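Local structure of putative antidote protein of plasmid maintenance system (Nostoc punctiforme, 3CEC) at residues D31-T34 and A35-A38; S57-V60 and D61-I64. The protein is a putative antidote of a plasmid maintenance system, probably a helix-turn-helix antitoxin that binds DNA and represses transcription. All blocks are in the same frame, centred on the assembly; numbering follows the deposited sequence.

Interaction 1: D31-T34 and A35-A38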
ATOM      1  N   ASP A  31      11.400  15.303  -2.553  0.50 10.05           N
ATOM      2  CA  ASP A  31      12.524  15.255  -3.502  0.50 11.90           C
ATOM      3  C   ASP A  31      13.560  14.243  -3.020  0.50 11.35           C
ATOM      4  O   ASP A  31      14.763  14.543  -2.926  0.50  8.78           O
ATOM      5  CB  ASP A  31      13.165  16.639  -3.678  0.50  9.81           C
ATOM      6  CG  ASP A  31      12.376  17.538  -4.614  0.50 17.13           C
ATOM      7  OD1 ASP A  31      11.987  17.070  -5.716  0.50 17.86           O
ATOM      8  OD2 ASP A  31      12.149  18.719  -4.254  0.50 19.02           O
ATOM      9  N   ILE A  32      13.072  13.061  -2.641  1.00 11.09           N
ATOM     10  CA  ILE A  32      13.988  11.955  -2.353  1.00 12.27           C
ATOM     11  C   ILE A  32      13.529  10.714  -3.122  1.00 12.97           C
ATOM     12  O   ILE A  32      12.395  10.622  -3.641  1.00 13.64           O
ATOM     13  CB  ILE A  32      14.186  11.649  -0.873  1.00 15.26           C
ATOM     14  CG1 ILE A  32      12.927  11.086  -0.224  1.00 12.75           C
ATOM     15  CG2 ILE A  32      14.654  12.947  -0.076  1.00 14.57           C
ATOM     16  CD1 ILE A  32      13.123  10.505   1.187  1.00 14.08           C
ATOM     17  N   ASN A  33      14.444   9.770  -3.249  1.00 11.43           N
ATOM     18  CA  ASN A  33      14.123   8.597  -4.019  1.00 10.73           C
ATOM     19  C   ASN A  33      13.821   7.406  -3.128  1.00  9.98           C
ATOM     20  O   ASN A  33      13.939   7.481  -1.908  1.00  9.93           O
ATOM     21  CB  ASN A  33      15.193   8.268  -5.083  1.00 10.93           C
ATOM     22  CG  ASN A  33      16.555   7.951  -4.472  1.00 12.37           C
ATOM     23  OD1 ASN A  33      16.641   7.380  -3.400  1.00 15.03           O
ATOM     24  ND2 ASN A  33      17.627   8.218  -5.217  1.00 13.69           N
ATOM     25  N   THR A  34      13.468   6.292  -3.799  1.00 11.50           N
ATOM     26  CA  THR A  34      13.020   5.101  -3.058  1.00 11.07           C
ATOM     27  C   THR A  34      14.179   4.543  -2.260  1.00 10.33           C
ATOM     28  O   THR A  34      14.022   4.075  -1.124  1.00 11.13           O
ATOM     29  CB  THR A  34      12.410   4.005  -3.937  1.00 10.34           C
ATOM     30  OG1 THR A  34      13.360   3.652  -4.975  1.00 13.92           O
ATOM     31  CG2 THR A  34      11.148   4.492  -4.653  1.00 11.62           C
ATOM     32  N   ALA A  35      15.382   4.588  -2.822  1.00 10.72           N
ATOM     33  CA  ALA A  35      16.577   4.055  -2.095  1.00 10.91           C
ATOM     34  C   ALA A  35      16.891   4.838  -0.826  1.00 11.48           C
ATOM     35  O   ALA A  35      17.208   4.251   0.219  1.00 13.08           O
ATOM     36  CB  ALA A  35      17.791   4.007  -3.073  1.00 13.03           C
ATOM     37  N   ASN A  36      16.720   6.158  -0.902  1.00 11.70           N
ATOM     38  CA  ASN A  36      16.958   7.070   0.210  1.00 14.19           C
ATOM     39  C   ASN A  36      15.932   6.737   1.299  1.00 11.44           C
ATOM     40  O   ASN A  36      16.229   6.636   2.493  1.00 13.07           O
ATOM     41  CB  ASN A  36      16.694   8.542  -0.142  1.00 13.83           C
ATOM     42  CG  ASN A  36      17.564   9.100  -1.274  1.00 25.04           C
ATOM     43  OD1 ASN A  36      17.133  10.031  -2.027  1.00 20.69           O
ATOM     44  ND2 ASN A  36      18.796   8.609  -1.350  1.00 20.87           N
ATOM     45  N   PHE A  37      14.703   6.494   0.873  1.00 10.23           N
ATOM     46  CA  PHE A  37      13.636   6.295   1.861  1.00 10.82           C
ATOM     47  C   PHE A  37      13.784   4.910   2.477  1.00 10.49           C
ATOM     48  O   PHE A  37      13.585   4.723   3.695  1.00 10.97           O
ATOM     49  CB  PHE A  37      12.275   6.410   1.195  1.00  9.82           C
ATOM     50  CG  PHE A  37      11.129   6.482   2.168  1.00  8.68           C
ATOM     51  CD1 PHE A  37      11.117   7.426   3.173  1.00 11.72           C
ATOM     52  CD2 PHE A  37       9.989   5.715   1.953  1.00  7.44           C
ATOM     53  CE1 PHE A  37      10.046   7.490   4.054  1.00 12.19           C
ATOM     54  CE2 PHE A  37       8.917   5.822   2.810  1.00 12.48           C
ATOM     55  CZ  PHE A  37       8.926   6.681   3.822  1.00 11.99           C
ATOM     56  N   ALA A  38      14.185   3.952   1.641  1.00 10.10           N
ATOM     57  CA  ALA A  38      14.401   2.560   2.150  1.00 10.99           C
ATOM     58  C   ALA A  38      15.504   2.550   3.203  1.00  9.76           C
ATOM     59  O   ALA A  38      15.416   1.884   4.240  1.00  9.85           O
ATOM     60  CB  ALA A  38      14.740   1.579   0.985  1.00 11.96           C
TER

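Interaction 2: S57-V60 and D61-I64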
ATOM      1  N   SER A  57       1.960  -5.725  -0.112  1.00 12.46           N
ATOM      2  CA  SER A  57       1.162  -5.084   0.932  1.00 10.57           C
ATOM      3  C   SER A  57       2.029  -4.537   2.042  1.00 11.44           C
ATOM      4  O   SER A  57       3.098  -5.099   2.369  1.00 14.29           O
ATOM      5  CB  SER A  57       0.190  -6.080   1.569  1.00 16.39           C
ATOM      6  OG  SER A  57      -0.708  -6.507   0.584  1.00 21.84           O
ATOM      7  N   ILE A  58       1.488  -3.520   2.697  1.00 10.46           N
ATOM      8  CA  ILE A  58       2.068  -3.031   3.971  1.00 12.16           C
ATOM      9  C   ILE A  58       1.919  -4.116   5.035  1.00 12.85           C
ATOM     10  O   ILE A  58       0.803  -4.547   5.343  1.00 15.53           O
ATOM     11  CB  ILE A  58       1.258  -1.777   4.507  1.00 12.39           C
ATOM     12  CG1 ILE A  58       1.321  -0.583   3.536  1.00 18.59           C
ATOM     13  CG2 ILE A  58       1.708  -1.383   5.915  1.00 15.27           C
ATOM     14  CD1 ILE A  58       2.620  -0.060   3.355  1.00 15.69           C
ATOM     15  N   THR A  59       3.035  -4.528   5.615  1.00  8.72           N
ATOM     16  CA  THR A  59       2.996  -5.381   6.769  1.00  7.36           C
ATOM     17  C   THR A  59       2.980  -4.527   8.065  1.00  6.66           C
ATOM     18  O   THR A  59       3.215  -3.323   8.043  1.00  5.92           O
ATOM     19  CB  THR A  59       4.280  -6.230   6.826  1.00  6.85           C
ATOM     20  OG1 THR A  59       5.392  -5.344   6.854  1.00  7.83           O
ATOM     21  CG2 THR A  59       4.366  -7.220   5.626  1.00 11.97           C
ATOM     22  N   VAL A  60       2.724  -5.154   9.223  1.00  7.86           N
ATOM     23  CA  VAL A  60       2.781  -4.407  10.468  1.00  6.87           C
ATOM     24  C   VAL A  60       4.160  -3.812  10.637  1.00  8.09           C
ATOM     25  O   VAL A  60       4.336  -2.644  10.971  1.00  7.15           O
ATOM     26  CB  VAL A  60       2.401  -5.238  11.704  1.00  8.26           C
ATOM     27  CG1 VAL A  60       2.551  -4.440  13.005  1.00 11.31           C
ATOM     28  CG2 VAL A  60       0.949  -5.815  11.473  1.00 10.13           C
ATOM     29  N   ASP A  61       5.184  -4.614  10.338  1.00  7.19           N
ATOM     30  CA  ASP A  61       6.585  -4.122  10.409  1.00  8.27           C
ATOM     31  C   ASP A  61       6.801  -2.837   9.555  1.00  6.82           C
ATOM     32  O   ASP A  61       7.379  -1.827  10.001  1.00  7.05           O
ATOM     33  CB  ASP A  61       7.593  -5.250  10.003  1.00  8.92           C
ATOM     34  CG  ASP A  61       9.007  -4.721   9.823  1.00  7.13           C
ATOM     35  OD1 ASP A  61       9.329  -4.282   8.717  1.00 10.12           O
ATOM     36  OD2 ASP A  61       9.773  -4.804  10.830  1.00 10.42           O
ATOM     37  N   ILE A  62       6.332  -2.867   8.301  1.00  8.20           N
ATOM     38  CA  ILE A  62       6.474  -1.695   7.417  1.00  7.28           C
ATOM     39  C   ILE A  62       5.678  -0.516   7.923  1.00  6.41           C
ATOM     40  O   ILE A  62       6.189   0.634   7.941  1.00  7.34           O
ATOM     41  CB  ILE A  62       6.110  -2.010   5.967  1.00 10.78           C
ATOM     42  CG1 ILE A  62       7.156  -2.962   5.384  1.00 10.10           C
ATOM     43  CG2 ILE A  62       5.984  -0.703   5.159  1.00  8.19           C
ATOM     44  CD1 ILE A  62       6.676  -3.616   4.027  1.00 12.48           C
ATOM     45  N   ALA A  63       4.486  -0.783   8.438  1.00  3.84           N
ATOM     46  CA  ALA A  63       3.634   0.294   9.042  1.00  6.37           C
ATOM     47  C   ALA A  63       4.313   0.935  10.243  1.00  6.84           C
ATOM     48  O   ALA A  63       4.337   2.160  10.354  1.00  6.50           O
ATOM     49  CB  ALA A  63       2.256  -0.220   9.397  1.00  7.34           C
ATOM     50  N   ILE A  64       4.960   0.130  11.074  1.00  5.40           N
ATOM     51  CA  ILE A  64       5.704   0.653  12.221  1.00  6.87           C
ATOM     52  C   ILE A  64       6.834   1.537  11.801  1.00  5.35           C
ATOM     53  O   ILE A  64       7.074   2.628  12.287  1.00  7.06           O
ATOM     54  CB  ILE A  64       6.161  -0.468  13.168  1.00  6.72           C
ATOM     55  CG1 ILE A  64       4.980  -1.114  13.835  1.00  9.13           C
ATOM     56  CG2 ILE A  64       7.247   0.106  14.156  1.00  9.29           C
ATOM     57  CD1 ILE A  64       4.467  -0.299  15.014  1.00 13.20           C
TER

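Interaction 1: D31-T34 and A35-A38
The carboxamide planes of Asn33 and Asn36 are turned 24° against each other where the two side chains form a capping box at the start of helix 34-41. Asn33 N comes in above the plane of the Asn36 amide, 41° out of it, and donates to Asn36 OD1 over 3.0 Å. Ile32 CB lies 3.6 Å from the same Asn36 OD1. Asn33 is the N-cap. Its CG sits in the wedge between its own N and C (chi1 62°), which turns the amide back to the first turn; there Asn33 OD1 accepts from Asn36 N at 2.8 Å, although the exact place of this oxygen is somewhat uncertain. The backbone bonds Phe37 N to Asn33 O and Ala38 N to Thr34 O carry the pattern into the helix.

Ile32, just before the cap, and Phe37, four residues after the cap, meet as a hydrophobic staple. The buried Phe37 ring also rests on Ile23 and Leu27 of helix 19-30 and on Leu66 and Leu70 of helix 60-70. Thr34 directs OG1 to Asn45 and Gln49 of helix 45-52. In the staple, the tip CD1 of Ile32 approaches the ring obliquely, 4.2 Å from Phe37 CD1.

Interaction 2: S57-V60 and D61-I64
Ile58 and Ala63 pack methyl against methyl across the first turn of helix 60-70, with Ile58 CG2 3.7 Å from Ala63 CB. The branch that makes this contact is anti to Ile58 N, while the other branch carries Ile58 CD1 to Ile62 CG2 at 3.9 Å. All three side chains are buried, forming the tight half of the contact. Neighbouring helices close round it: Val51 of helix 45-52 touches Ile58, Thr47 of the same helix touches Ile62, and Pro74 and Leu78 of helix 74-101 lie on Ala63. The backbone N of Ile58 is itself tied to Gln81 OE1 on that long helix.

Between the apolar half and the solvent stands Thr59, the N-cap. With chi1 at 58°, Thr59 OG1 is tucked between its own N and C and turned to the helix end, where it accepts from Ile62 N at 3.0 Å, an almost straight bond (163°). Thr59 OG1 also lies 3.3 Å from Ile62 CG1, the stem of a side chain that extends past it. Ala63 N then bonds to Thr59 O at 2.9 Å and Ile64 N to Val60 O at 2.8 Å, opening the regular helical pattern.

The outer side is looser. The exposed side chains of Val60 and Ile64, one turn apart, approach only to 4.2 Å, Val60 CG1 to Ile64 CG1. The Asp61 carboxylate is engaged beyond the loop: OD1 in a salt bridge with Arg65 NE, OD2 in a hydrogen bond to a methylpentanediol, probably from the crystallisation liquor. A Thr N-cap with an Ile–Ala pair bracketing it is a capped helix start with a hydrophobic staple, here leading from the loop after helix 45-52 into helix 60-70 of the helix-turn-helix fold.

Interactions 1 and 2 start two helices of the same helix-turn-helix region, 34-41 and 60-70, with helix 45-52 between them in the chain; their centres are about 17 Å apart and their nearest atoms about 8 Å apart. Both are partly buried, with an apolar side turned to other helices and a polar cap beside it. The chemistry of the caps differs. Interaction 1 has two amides in a reciprocal box; interaction 2 has one hydroxyl and an isoleucine at the matching helical position, so the bond is one-way. Helix 45-52 touches both, and Phe37 of interaction 1 packs on helix 60-70. Interaction 2 also meets helix 74-101 and lies nearer the chain centre (about 9 Å, against about 16 Å, centre to centre).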